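Local coordinates for outer membrane protein YopM (PDB 1JL5), which acts as a secreted leucine-rich-repeat virulence factor of the plague bacterium and probably alters host cell physiology to promote bacterial survival in host tissues, at residues N287-L292 against S305-R310; S44-N49 against E59-R64; D161-K166 against G181-E186; E218-G223 against P237-I242. All coordinates share one frame; numbering follows the deposited sequence.

In the fold
Contacts 1, 3 and 4 each join successive leucine-rich repeats, whereas contact 2 pairs the two helices that precede the first repeat. Contact 4 links neighbouring parallel strands and separates a polar Ser/Thr face from an apolar one. Contacts 1 and 3 link the turns that follow such strands. Both use backbone hydrogen bonds and an inward asparagine, less surely placed in contact 1; each holds a calcium ion and touches the second subunit. Contact 1 is largely buried and shares its metal with that subunit; in partly buried contact 3, waters bridge the two segments. Contact 2, about 58 Å from contact 1 between centres and on the opposite side of the chain's centre, depends on side-chain packing alone.

Contact 1 (N287-L292 against S305-R310); sequences NIFSGL and SSNEIR. With CA (calcium ion), chain C.
Phe289 and Ile309 pack together beneath two turns of successive leucine-rich repeats, on the side of the solenoid core. Ile309, turned at chi2 to -56°, brings CD1 to 3.2 Å from Phe289 CB, and the same methyl lies 3.9 Å from Leu292 CG. Apolar Phe289 and Ile309 suit this tightly packed side because they fill the interior between repeats, one methyl serving two neighbours. Asn307 lies alongside Phe289, its amide turned 70° from the ring. Phe289 N appears to donate to Asn307 OD1, though the place of that oxygen is less sure, and Asn307 ND2 binds Val284 O and Ala304 O. The backbones are joined where Glu308 N donates to Phe289 O at 2.6 Å and Arg310 N to Ser290 O at 2.7 Å.

The solvent side is confined to exposed Ser290 and the waters of a calcium ion at Asn307 and Glu308. The second subunit covers the rest: its Glu228 forms a salt bridge with Arg310, and its Asp266 binds the calcium. Glu308, bent at chi2, suits the place because one carboxylate oxygen reaches the metal and the other Lys328. Four waters share the calcium with Asp266, Asn307 O and Glu308 OE1, the last two each 2.3 Å away.

Contact 2 (S44-N49 against E59-R64); sequences SEWERN and EMAVSR
Trp46 and Glu47 both point CB toward helix 59-64, and in each CG stands anti to the backbone N (chi1 167° in Trp46), carrying the chain on from there. The indole of Trp46 presents its six-membered edge to the second helix, and Glu47 stays extended beyond CG. Ala61 CB lies 3.2 Å from Trp46 CH2, at the ring edge. Val62 CG2 also meets that edge, in the plane of the ring and 3.7 Å from CE3, as the two side chains slide past each other in opposite directions. The small Ala61 suits the spot because a broad indole can come close to its helix.

The segments belong to an antiparallel pair of helices, the alpha-helical hairpin that precedes the leucine-rich repeats; the axes of 44-48 and 59-64 approach to 9.3 Å, their directions 166° apart. Trp46 also ties the hairpin to the first repeat: NE1 bonds Ser85 OG, and the indole packs on Leu83 and Pro87. Arg58 makes a cation-pi contact with the same ring.

On the more exposed flank, Glu47 crosses Val62 at about a right angle, OE1 3.1 Å from CG2, while Glu47 OE2 lies 3.4 Å from Glu59 CB. The two carboxylates are turned 48° apart, with Glu47 OE2 3.9 Å from Glu59 OE1. Such like charges would repel, but a calcium ion sits about 3 Å from the Glu59 side chain at nearest atoms and may offset part of the cost.

Contact 3 (D161-K166 against G181-E186); sequences DNNSLK and GNNQLE. With CA (calcium ion), chain D.
Asn162 and Asn182 lie side by side and point the same way, their amide planes turned 66° against each other. Asn162 OD1 binds a calcium ion at 2.4 Å, and a water on that metal lies within hydrogen-bonding distance of both Asn163 O and Asn182 O, which may share its protons. Both asparagines have positive phi (55° and 54°), a backbone shape that this residue type adopts readily.

Deeper in, Asn183 runs alongside Leu165 in the same direction. Its OD1 accepts from Leu165 N at 2.9 Å, and its ND2 binds Val160 O and Ala180 O, so both ends of the amide are used. Leu165 O then receives Gln184 N at 2.7 Å, and Leu165 CB touches Leu185 CD2 at 3.8 Å.

At the outer end Lys166, bent at chi2 and chi3, crosses the extended Gln184. It runs alongside Glu186, forming a long salt bridge between NZ and OE2 at 3.8 Å; a water joins NZ to Gln184 O as well. Long polar chains fit this watered outer edge, where Arg370 of the second subunit packs on Lys166.

Backbone bonds such as Asn162 N to Gly181 O, at 2.7 Å, complete the join. Inward asparagines that bond the neighbouring turns, repeat after repeat, form the asparagine ladder of leucine-rich-repeat solenoids.

Contact 4 (E218-G223 against P237-I242); sequences ESIVAG and PFLTTI
Glu218 is tied by backbone hydrogen bonds to Thr240 and Thr241: its O accepts from Thr241 N at 2.9 Å, in the carbonyl plane, and from Thr240 N at 2.6 Å, tilted 31° from that plane. Two amide donors thus grip one oxygen at the start of the pairing. Next along, Ile220 N donates to Thr241 O at 2.8 Å. CA-H...O contacts run beside these bonds, as from Ser219 CA to Thr241 O and from Ile242 CA to Ile220 O.

The pairing is parallel, Ser219 bridging Thr241 and Ile220 bridging Ile242, and it joins strands of successive repeats. In a leucine-rich-repeat solenoid such strands line the concave surface and send aliphatic residues into the core; here Ser219 and Thr241 take the outward face.

Among the small polar side chains, Ser219 has OG anti to the backbone N (chi1 -177°), and that oxygen lies 3.3 Å from Thr241 CB and equally near CG2. Serine and threonine are compact enough to sit next to each other on neighbouring strands.

The apolar contacts lie on the other face. Ile220 and Ile242 cross obliquely, CG2 to CG1 at 3.8 Å, and Leu239 CD1 comes to 4.1 Å from Ile220 CG2. Leu262 packs on Ile242 and Ile200 on Ile220, extending this row into the flanking strands.

At the exposed end the Glu218 chain crosses Phe238, CG lying 4.2 Å from Phe238 CB, while Pro237 CG sits over one face of the phenyl ring, offset toward its rim.

Contact 1 (N287-L292 against S305-R310)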
loop_
_atom_site.group_PDB
_atom_site.type_symbol
_atom_site.label_atom_id
_atom_site.label_comp_id
_atom_site.label_asym_id
_atom_site.label_seq_id
_atom_site.Cartn_x
_atom_site.Cartn_y
_atom_site.Cartn_z
ATOM N N ASN A 287 7.653 19.732 -2.781
ATOM C CA ASN A 287 7.828 21.058 -3.293
ATOM C C ASN A 287 9.089 20.912 -4.083
ATOM O O ASN A 287 9.426 19.802 -4.489
ATOM C CB ASN A 287 7.930 22.062 -2.162
ATOM C CG ASN A 287 6.576 22.554 -1.749
ATOM O OD1 ASN A 287 6.013 23.431 -2.391
ATOM N ND2 ASN A 287 6.018 21.962 -0.701
ATOM N N ILE A 288 9.806 21.991 -4.314
ATOM C CA ILE A 288 11.003 21.837 -5.102
ATOM C C ILE A 288 12.203 22.371 -4.377
ATOM O O ILE A 288 13.049 23.055 -4.939
ATOM C CB ILE A 288 10.821 22.494 -6.477
ATOM C CG1 ILE A 288 10.539 23.988 -6.335
ATOM C CG2 ILE A 288 9.636 21.845 -7.175
ATOM C CD1 ILE A 288 10.455 24.705 -7.679
ATOM N N PHE A 289 12.259 22.044 -3.096
ATOM C CA PHE A 289 13.368 22.452 -2.262
ATOM C C PHE A 289 14.563 21.607 -2.635
ATOM O O PHE A 289 14.463 20.385 -2.726
ATOM C CB PHE A 289 13.024 22.230 -0.795
ATOM C CG PHE A 289 12.023 23.195 -0.274
ATOM C CD1 PHE A 289 12.411 24.470 0.114
ATOM C CD2 PHE A 289 10.679 22.849 -0.203
ATOM C CE1 PHE A 289 11.471 25.390 0.560
ATOM C CE2 PHE A 289 9.737 23.760 0.239
ATOM C CZ PHE A 289 10.134 25.034 0.623
ATOM N N SER A 290 15.688 22.259 -2.877
ATOM C CA SER A 290 16.909 21.542 -3.209
ATOM C C SER A 290 17.619 21.351 -1.877
ATOM O O SER A 290 18.626 20.655 -1.770
ATOM C CB SER A 290 17.761 22.361 -4.173
ATOM O OG SER A 290 17.937 23.671 -3.682
ATOM N N GLY A 291 17.056 21.973 -0.854
ATOM C CA GLY A 291 17.605 21.858 0.477
ATOM C C GLY A 291 16.783 22.685 1.440
ATOM O O GLY A 291 15.857 23.384 1.045
ATOM N N LEU A 292 17.112 22.577 2.715
ATOM C CA LEU A 292 16.446 23.347 3.743
ATOM C C LEU A 292 17.598 23.998 4.475
ATOM O O LEU A 292 18.361 23.337 5.173
ATOM C CB LEU A 292 15.638 22.437 4.669
ATOM C CG LEU A 292 14.430 21.805 3.975
ATOM C CD1 LEU A 292 13.700 20.886 4.942
ATOM C CD2 LEU A 292 13.499 22.909 3.468
ATOM N N SER A 305 9.665 15.514 2.611
ATOM C CA SER A 305 9.792 14.397 1.697
ATOM C C SER A 305 9.440 14.805 0.280
ATOM O O SER A 305 8.696 15.761 0.052
ATOM C CB SER A 305 8.872 13.251 2.129
ATOM O OG SER A 305 7.522 13.670 2.096
ATOM N N SER A 306 9.996 14.075 -0.673
ATOM C CA SER A 306 9.713 14.308 -2.076
ATOM C C SER A 306 9.976 15.714 -2.564
ATOM O O SER A 306 9.164 16.324 -3.252
ATOM C CB SER A 306 8.277 13.900 -2.375
ATOM O OG SER A 306 8.183 12.494 -2.250
ATOM N N ASN A 307 11.124 16.230 -2.171
ATOM C CA ASN A 307 11.561 17.526 -2.622
ATOM C C ASN A 307 12.794 17.112 -3.371
ATOM O O ASN A 307 12.864 15.995 -3.864
ATOM C CB ASN A 307 11.899 18.425 -1.438
ATOM C CG ASN A 307 10.700 19.206 -0.972
ATOM O OD1 ASN A 307 10.272 20.139 -1.643
ATOM N ND2 ASN A 307 10.128 18.815 0.163
ATOM N N GLU A 308 13.768 17.990 -3.470
ATOM C CA GLU A 308 14.988 17.618 -4.147
ATOM C C GLU A 308 16.067 17.987 -3.153
ATOM O O GLU A 308 17.137 18.460 -3.512
ATOM C CB GLU A 308 15.135 18.400 -5.450
ATOM C CG GLU A 308 16.173 17.804 -6.365
ATOM C CD GLU A 308 15.743 16.471 -6.937
ATOM O OE1 GLU A 308 14.827 15.827 -6.375
ATOM O OE2 GLU A 308 16.329 16.064 -7.956
ATOM N N ILE A 309 15.753 17.767 -1.881
ATOM C CA ILE A 309 16.664 18.097 -0.801
ATOM C C ILE A 309 17.964 17.339 -0.931
ATOM O O ILE A 309 18.000 16.115 -0.825
ATOM C CB ILE A 309 16.067 17.766 0.573
ATOM C CG1 ILE A 309 14.724 18.487 0.756
ATOM C CG2 ILE A 309 17.050 18.164 1.663
ATOM C CD1 ILE A 309 14.811 19.957 0.583
ATOM N N ARG A 310 19.036 18.077 -1.157
ATOM C CA ARG A 310 20.345 17.470 -1.282
ATOM C C ARG A 310 21.030 17.532 0.058
ATOM O O ARG A 310 21.962 16.783 0.326
ATOM C CB ARG A 310 21.198 18.233 -2.272
ATOM C CG ARG A 310 20.694 18.242 -3.677
ATOM C CD ARG A 310 21.911 18.287 -4.537
ATOM N NE ARG A 310 21.725 19.047 -5.753
ATOM C CZ ARG A 310 22.703 19.251 -6.618
ATOM N NH1 ARG A 310 23.902 18.745 -6.367
ATOM N NH2 ARG A 310 22.484 19.945 -7.721
HETATM CA CA CA C . 12.751 14.989 -5.893
HETATM O O HOH W 1 10.908 17.105 -5.764
HETATM O O HOH W 2 13.498 13.248 -4.484
HETATM O O HOH W 3 10.704 13.930 -5.820
HETATM O O HOH W 4 12.292 16.167 -8.038
#

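Contact 2 (S44-N49 against E59-R64)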
loop_
_atom_site.group_PDB
_atom_site.type_symbol
_atom_site.label_atom_id
_atom_site.label_comp_id
_atom_site.label_asym_id
_atom_site.label_seq_id
_atom_site.Cartn_x
_atom_site.Cartn_y
_atom_site.Cartn_z
ATOM N N SER A 44 -45.371 8.654 13.926
ATOM C CA SER A 44 -45.697 7.272 13.627
ATOM C C SER A 44 -46.103 7.168 12.172
ATOM O O SER A 44 -45.829 6.167 11.520
ATOM C CB SER A 44 -46.819 6.784 14.536
ATOM O OG SER A 44 -46.337 6.702 15.867
ATOM N N GLU A 45 -46.750 8.208 11.661
ATOM C CA GLU A 45 -47.173 8.213 10.267
ATOM C C GLU A 45 -45.904 8.246 9.427
ATOM O O GLU A 45 -45.754 7.506 8.454
ATOM C CB GLU A 45 -48.029 9.444 9.980
ATOM C CG GLU A 45 -48.603 9.501 8.573
ATOM C CD GLU A 45 -49.326 8.221 8.182
ATOM O OE1 GLU A 45 -49.982 7.607 9.054
ATOM O OE2 GLU A 45 -49.247 7.834 6.993
ATOM N N TRP A 46 -44.990 9.123 9.818
ATOM C CA TRP A 46 -43.725 9.254 9.126
ATOM C C TRP A 46 -43.020 7.905 9.206
ATOM O O TRP A 46 -42.487 7.409 8.220
ATOM C CB TRP A 46 -42.883 10.327 9.801
ATOM C CG TRP A 46 -41.469 10.319 9.372
ATOM C CD1 TRP A 46 -40.961 10.789 8.196
ATOM C CD2 TRP A 46 -40.366 9.808 10.114
ATOM N NE1 TRP A 46 -39.606 10.603 8.161
ATOM C CE2 TRP A 46 -39.212 9.999 9.327
ATOM C CE3 TRP A 46 -40.238 9.201 11.371
ATOM C CZ2 TRP A 46 -37.944 9.612 9.757
ATOM C CZ3 TRP A 46 -38.974 8.817 11.800
ATOM C CH2 TRP A 46 -37.845 9.022 10.992
ATOM N N GLU A 47 -43.034 7.309 10.388
ATOM C CA GLU A 47 -42.401 6.021 10.564
ATOM C C GLU A 47 -42.980 4.992 9.605
ATOM O O GLU A 47 -42.234 4.262 8.956
ATOM C CB GLU A 47 -42.592 5.533 11.987
ATOM C CG GLU A 47 -41.846 4.259 12.276
ATOM C CD GLU A 47 -42.096 3.784 13.673
ATOM O OE1 GLU A 47 -42.365 4.637 14.542
ATOM O OE2 GLU A 47 -42.016 2.564 13.911
ATOM N N ARG A 48 -44.309 4.938 9.522
ATOM C CA ARG A 48 -44.988 3.987 8.644
ATOM C C ARG A 48 -44.652 4.249 7.189
ATOM O O ARG A 48 -44.713 3.343 6.361
ATOM C CB ARG A 48 -46.512 4.074 8.802
ATOM C CG ARG A 48 -47.008 3.963 10.222
ATOM C CD ARG A 48 -48.518 3.780 10.300
ATOM N NE ARG A 48 -48.984 3.890 11.680
ATOM C CZ ARG A 48 -49.285 5.040 12.276
ATOM N NH1 ARG A 48 -49.182 6.182 11.607
ATOM N NH2 ARG A 48 -49.672 5.050 13.546
ATOM N N ASN A 49 -44.314 5.493 6.873
ATOM C CA ASN A 49 -43.992 5.850 5.501
ATOM C C ASN A 49 -42.562 5.519 5.158
ATOM O O ASN A 49 -42.090 5.832 4.068
ATOM C CB ASN A 49 -44.239 7.333 5.255
ATOM C CG ASN A 49 -45.690 7.700 5.388
ATOM O OD1 ASN A 49 -46.568 6.853 5.235
ATOM N ND2 ASN A 49 -45.957 8.971 5.662
ATOM N N GLU A 59 -38.298 3.871 13.426
ATOM C CA GLU A 59 -38.797 3.498 14.737
ATOM C C GLU A 59 -37.892 4.104 15.792
ATOM O O GLU A 59 -38.360 4.712 16.752
ATOM C CB GLU A 59 -38.831 1.985 14.906
ATOM C CG GLU A 59 -39.268 1.570 16.297
ATOM C CD GLU A 59 -39.494 0.085 16.405
ATOM O OE1 GLU A 59 -40.194 -0.459 15.530
ATOM O OE2 GLU A 59 -38.985 -0.542 17.361
ATOM N N MET A 60 -36.587 3.936 15.605
ATOM C CA MET A 60 -35.625 4.489 16.544
ATOM C C MET A 60 -35.744 6.002 16.503
ATOM O O MET A 60 -35.722 6.668 17.536
ATOM C CB MET A 60 -34.204 4.080 16.163
ATOM C CG MET A 60 -33.134 4.697 17.056
ATOM S SD MET A 60 -33.182 4.076 18.750
ATOM C CE MET A 60 -34.157 5.321 19.576
ATOM N N ALA A 61 -35.869 6.542 15.297
ATOM C CA ALA A 61 -36.000 7.978 15.134
ATOM C C ALA A 61 -37.223 8.456 15.906
ATOM O O ALA A 61 -37.138 9.388 16.703
ATOM C CB ALA A 61 -36.136 8.327 13.664
ATOM N N VAL A 62 -38.360 7.811 15.671
ATOM C CA VAL A 62 -39.585 8.188 16.364
ATOM C C VAL A 62 -39.341 8.103 17.855
ATOM O O VAL A 62 -39.749 8.974 18.614
ATOM C CB VAL A 62 -40.753 7.268 15.995
ATOM C CG1 VAL A 62 -41.944 7.567 16.888
ATOM C CG2 VAL A 62 -41.124 7.473 14.536
ATOM N N SER A 63 -38.657 7.048 18.269
ATOM C CA SER A 63 -38.343 6.869 19.674
ATOM C C SER A 63 -37.531 8.064 20.161
ATOM O O SER A 63 -37.774 8.590 21.245
ATOM C CB SER A 63 -37.547 5.583 19.871
ATOM O OG SER A 63 -37.182 5.434 21.229
ATOM N N ARG A 64 -36.566 8.492 19.349
ATOM C CA ARG A 64 -35.719 9.630 19.698
ATOM C C ARG A 64 -36.589 10.877 19.704
ATOM O O ARG A 64 -36.510 11.708 20.606
ATOM C CB ARG A 64 -34.605 9.812 18.664
ATOM C CG ARG A 64 -33.731 8.588 18.410
ATOM C CD ARG A 64 -32.688 8.398 19.487
ATOM N NE ARG A 64 -31.835 7.243 19.213
ATOM C CZ ARG A 64 -30.956 7.170 18.217
ATOM N NH1 ARG A 64 -30.797 8.191 17.385
ATOM N NH2 ARG A 64 -30.241 6.065 18.045
#

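Contact 3 (D161-K166 against G181-E186)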
loop_
_atom_site.group_PDB
_atom_site.type_symbol
_atom_site.label_atom_id
_atom_site.label_comp_id
_atom_site.label_asym_id
_atom_site.label_seq_id
_atom_site.Cartn_x
_atom_site.Cartn_y
_atom_site.Cartn_z
ATOM N N ASP A 161 -18.569 21.518 4.474
ATOM C CA ASP A 161 -17.541 20.733 3.829
ATOM C C ASP A 161 -18.177 19.606 3.036
ATOM O O ASP A 161 -19.226 19.086 3.402
ATOM C CB ASP A 161 -16.583 20.156 4.874
ATOM C CG ASP A 161 -15.633 19.128 4.288
ATOM O OD1 ASP A 161 -16.084 17.999 3.997
ATOM O OD2 ASP A 161 -14.438 19.448 4.111
ATOM N N ASN A 162 -17.543 19.254 1.930
ATOM C CA ASN A 162 -18.011 18.176 1.085
ATOM C C ASN A 162 -19.451 18.350 0.622
ATOM O O ASN A 162 -20.359 17.628 1.034
ATOM C CB ASN A 162 -17.858 16.848 1.817
ATOM C CG ASN A 162 -17.678 15.690 0.867
ATOM O OD1 ASN A 162 -18.360 15.600 -0.153
ATOM N ND2 ASN A 162 -16.759 14.789 1.197
ATOM N N ASN A 163 -19.647 19.329 -0.241
ATOM C CA ASN A 163 -20.946 19.598 -0.806
ATOM C C ASN A 163 -20.674 19.984 -2.238
ATOM O O ASN A 163 -19.603 19.698 -2.757
ATOM C CB ASN A 163 -21.636 20.727 -0.045
ATOM C CG ASN A 163 -22.395 20.218 1.149
ATOM O OD1 ASN A 163 -23.438 19.594 0.995
ATOM N ND2 ASN A 163 -21.868 20.452 2.345
ATOM N N SER A 164 -21.634 20.622 -2.886
ATOM C CA SER A 164 -21.431 21.024 -4.263
ATOM C C SER A 164 -21.580 22.523 -4.359
ATOM O O SER A 164 -22.149 23.048 -5.310
ATOM C CB SER A 164 -22.438 20.319 -5.160
ATOM O OG SER A 164 -22.276 18.920 -5.029
ATOM N N LEU A 165 -21.058 23.213 -3.354
ATOM C CA LEU A 165 -21.133 24.659 -3.319
ATOM C C LEU A 165 -20.158 25.273 -4.310
ATOM O O LEU A 165 -18.962 24.981 -4.289
ATOM C CB LEU A 165 -20.836 25.157 -1.904
ATOM C CG LEU A 165 -21.820 24.619 -0.861
ATOM C CD1 LEU A 165 -21.414 25.081 0.522
ATOM C CD2 LEU A 165 -23.231 25.092 -1.197
ATOM N N LYS A 166 -20.690 26.108 -5.195
ATOM C CA LYS A 166 -19.882 26.787 -6.198
ATOM C C LYS A 166 -19.482 28.108 -5.565
ATOM O O LYS A 166 -18.466 28.705 -5.916
ATOM C CB LYS A 166 -20.699 27.050 -7.463
ATOM C CG LYS A 166 -21.187 25.789 -8.166
ATOM C CD LYS A 166 -20.091 25.124 -8.993
ATOM C CE LYS A 166 -19.703 25.977 -10.198
ATOM N NZ LYS A 166 -18.710 25.293 -11.083
ATOM N N GLY A 181 -14.575 23.121 2.797
ATOM C CA GLY A 181 -13.665 22.346 1.990
ATOM C C GLY A 181 -14.411 21.329 1.158
ATOM O O GLY A 181 -15.563 20.998 1.435
ATOM N N ASN A 182 -13.740 20.837 0.126
ATOM C CA ASN A 182 -14.302 19.841 -0.761
ATOM C C ASN A 182 -15.634 20.286 -1.327
ATOM O O ASN A 182 -16.667 19.632 -1.164
ATOM C CB ASN A 182 -14.459 18.505 -0.042
ATOM C CG ASN A 182 -14.568 17.340 -1.009
ATOM O OD1 ASN A 182 -14.954 16.233 -0.628
ATOM N ND2 ASN A 182 -14.217 17.583 -2.271
ATOM N N ASN A 183 -15.599 21.432 -1.977
ATOM C CA ASN A 183 -16.763 21.975 -2.628
ATOM C C ASN A 183 -16.250 22.377 -3.989
ATOM O O ASN A 183 -15.237 21.849 -4.440
ATOM C CB ASN A 183 -17.308 23.167 -1.845
ATOM C CG ASN A 183 -18.318 22.744 -0.800
ATOM O OD1 ASN A 183 -19.440 22.385 -1.135
ATOM N ND2 ASN A 183 -17.916 22.754 0.463
ATOM N N GLN A 184 -16.926 23.303 -4.648
ATOM C CA GLN A 184 -16.491 23.730 -5.966
ATOM C C GLN A 184 -16.352 25.235 -5.928
ATOM O O GLN A 184 -16.607 25.932 -6.907
ATOM C CB GLN A 184 -17.521 23.287 -7.000
ATOM C CG GLN A 184 -17.783 21.791 -6.935
ATOM C CD GLN A 184 -19.076 21.378 -7.609
ATOM O OE1 GLN A 184 -19.448 20.203 -7.591
ATOM N NE2 GLN A 184 -19.769 22.339 -8.210
ATOM N N LEU A 185 -15.939 25.727 -4.770
ATOM C CA LEU A 185 -15.763 27.149 -4.581
ATOM C C LEU A 185 -14.618 27.647 -5.439
ATOM O O LEU A 185 -13.522 27.089 -5.428
ATOM C CB LEU A 185 -15.475 27.453 -3.113
ATOM C CG LEU A 185 -16.522 26.945 -2.120
ATOM C CD1 LEU A 185 -16.084 27.287 -0.703
ATOM C CD2 LEU A 185 -17.881 27.566 -2.438
ATOM N N GLU A 186 -14.887 28.693 -6.202
ATOM C CA GLU A 186 -13.867 29.282 -7.041
ATOM C C GLU A 186 -13.382 30.512 -6.298
ATOM O O GLU A 186 -12.324 31.057 -6.585
ATOM C CB GLU A 186 -14.458 29.648 -8.395
ATOM C CG GLU A 186 -14.910 28.431 -9.173
ATOM C CD GLU A 186 -15.508 28.787 -10.509
ATOM O OE1 GLU A 186 -14.798 29.408 -11.329
ATOM O OE2 GLU A 186 -16.689 28.445 -10.736
HETATM CA CA CA D . -17.676 15.239 -2.471
HETATM O O HOH W 5 -17.862 19.470 -5.020
HETATM O O HOH W 6 -17.925 17.595 -2.530
HETATM O O HOH W 7 -20.065 17.547 -6.901
HETATM O O HOH W 8 -22.754 22.842 -7.926
HETATM O O HOH W 9 -17.005 30.823 -5.762
HETATM O O HOH W 10 -16.338 25.341 -9.445
HETATM O O HOH W 11 -16.691 12.564 -2.438
HETATM O O HOH W 12 -19.942 14.197 -2.345
#

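Contact 4 (E218-G223 against P237-I242)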
loop_
_atom_site.group_PDB
_atom_site.type_symbol
_atom_site.label_atom_id
_atom_site.label_comp_id
_atom_site.label_asym_id
_atom_site.label_seq_id
_atom_site.Cartn_x
_atom_site.Cartn_y
_atom_site.Cartn_z
ATOM N N GLU A 218 -7.050 31.829 13.066
ATOM C CA GLU A 218 -6.039 31.069 13.773
ATOM C C GLU A 218 -5.628 29.915 12.892
ATOM O O GLU A 218 -4.530 29.376 13.004
ATOM C CB GLU A 218 -6.603 30.527 15.079
ATOM C CG GLU A 218 -7.250 31.591 15.935
ATOM C CD GLU A 218 -7.594 31.077 17.306
ATOM O OE1 GLU A 218 -8.007 29.905 17.408
ATOM O OE2 GLU A 218 -7.459 31.846 18.280
ATOM N N SER A 219 -6.522 29.547 11.992
ATOM C CA SER A 219 -6.247 28.429 11.130
ATOM C C SER A 219 -6.922 28.534 9.786
ATOM O O SER A 219 -8.081 28.941 9.676
ATOM C CB SER A 219 -6.696 27.144 11.824
ATOM O OG SER A 219 -6.381 26.017 11.039
ATOM N N ILE A 220 -6.174 28.188 8.752
ATOM C CA ILE A 220 -6.720 28.180 7.420
ATOM C C ILE A 220 -6.190 26.943 6.730
ATOM O O ILE A 220 -4.977 26.713 6.642
ATOM C CB ILE A 220 -6.367 29.442 6.600
ATOM C CG1 ILE A 220 -7.090 29.370 5.246
ATOM C CG2 ILE A 220 -4.863 29.569 6.418
ATOM C CD1 ILE A 220 -7.159 30.670 4.512
ATOM N N VAL A 221 -7.131 26.119 6.299
ATOM C CA VAL A 221 -6.843 24.888 5.602
ATOM C C VAL A 221 -7.442 25.135 4.235
ATOM O O VAL A 221 -8.657 25.232 4.084
ATOM C CB VAL A 221 -7.522 23.708 6.302
ATOM C CG1 VAL A 221 -7.334 22.433 5.501
ATOM C CG2 VAL A 221 -6.930 23.547 7.694
ATOM N N ALA A 222 -6.578 25.280 3.244
ATOM C CA ALA A 222 -7.033 25.566 1.896
ATOM C C ALA A 222 -6.196 24.783 0.918
ATOM O O ALA A 222 -5.921 25.235 -0.194
ATOM C CB ALA A 222 -6.916 27.059 1.619
ATOM N N GLY A 223 -5.778 23.603 1.349
ATOM C CA GLY A 223 -4.990 22.764 0.484
ATOM C C GLY A 223 -5.875 22.281 -0.641
ATOM O O GLY A 223 -7.106 22.358 -0.567
ATOM N N PRO A 237 -1.588 37.744 13.399
ATOM C CA PRO A 237 -0.923 37.349 14.639
ATOM C C PRO A 237 -1.463 36.089 15.282
ATOM O O PRO A 237 -0.776 35.450 16.066
ATOM C CB PRO A 237 -1.111 38.577 15.530
ATOM C CG PRO A 237 -2.451 39.060 15.122
ATOM C CD PRO A 237 -2.376 38.973 13.604
ATOM N N PHE A 238 -2.690 35.723 14.944
ATOM C CA PHE A 238 -3.290 34.550 15.546
ATOM C C PHE A 238 -3.322 33.360 14.610
ATOM O O PHE A 238 -3.708 32.263 15.007
ATOM C CB PHE A 238 -4.698 34.897 16.021
ATOM C CG PHE A 238 -4.750 36.134 16.864
ATOM C CD1 PHE A 238 -4.092 36.180 18.090
ATOM C CD2 PHE A 238 -5.419 37.268 16.415
ATOM C CE1 PHE A 238 -4.096 37.342 18.856
ATOM C CE2 PHE A 238 -5.430 38.437 17.174
ATOM C CZ PHE A 238 -4.767 38.473 18.399
ATOM N N LEU A 239 -2.917 33.572 13.365
ATOM C CA LEU A 239 -2.914 32.484 12.405
ATOM C C LEU A 239 -1.772 31.550 12.770
ATOM O O LEU A 239 -0.603 31.873 12.584
ATOM C CB LEU A 239 -2.737 33.025 10.989
ATOM C CG LEU A 239 -2.897 32.000 9.866
ATOM C CD1 LEU A 239 -4.153 31.161 10.091
ATOM C CD2 LEU A 239 -2.971 32.731 8.539
ATOM N N THR A 240 -2.114 30.388 13.304
ATOM C CA THR A 240 -1.098 29.439 13.716
ATOM C C THR A 240 -1.058 28.227 12.813
ATOM O O THR A 240 -0.098 27.464 12.822
ATOM C CB THR A 240 -1.347 28.988 15.143
ATOM O OG1 THR A 240 -2.699 28.540 15.261
ATOM C CG2 THR A 240 -1.113 30.146 16.110
ATOM N N THR A 241 -2.109 28.044 12.029
ATOM C CA THR A 241 -2.142 26.912 11.132
ATOM C C THR A 241 -2.477 27.300 9.723
ATOM O O THR A 241 -3.492 27.935 9.458
ATOM C CB THR A 241 -3.148 25.855 11.586
ATOM O OG1 THR A 241 -2.660 25.225 12.772
ATOM C CG2 THR A 241 -3.337 24.799 10.499
ATOM N N ILE A 242 -1.599 26.922 8.813
ATOM C CA ILE A 242 -1.833 27.190 7.417
ATOM C C ILE A 242 -1.598 25.920 6.650
ATOM O O ILE A 242 -0.514 25.351 6.690
ATOM C CB ILE A 242 -0.884 28.240 6.830
ATOM C CG1 ILE A 242 -1.176 29.614 7.419
ATOM C CG2 ILE A 242 -1.049 28.275 5.301
ATOM C CD1 ILE A 242 -0.210 30.665 6.928
#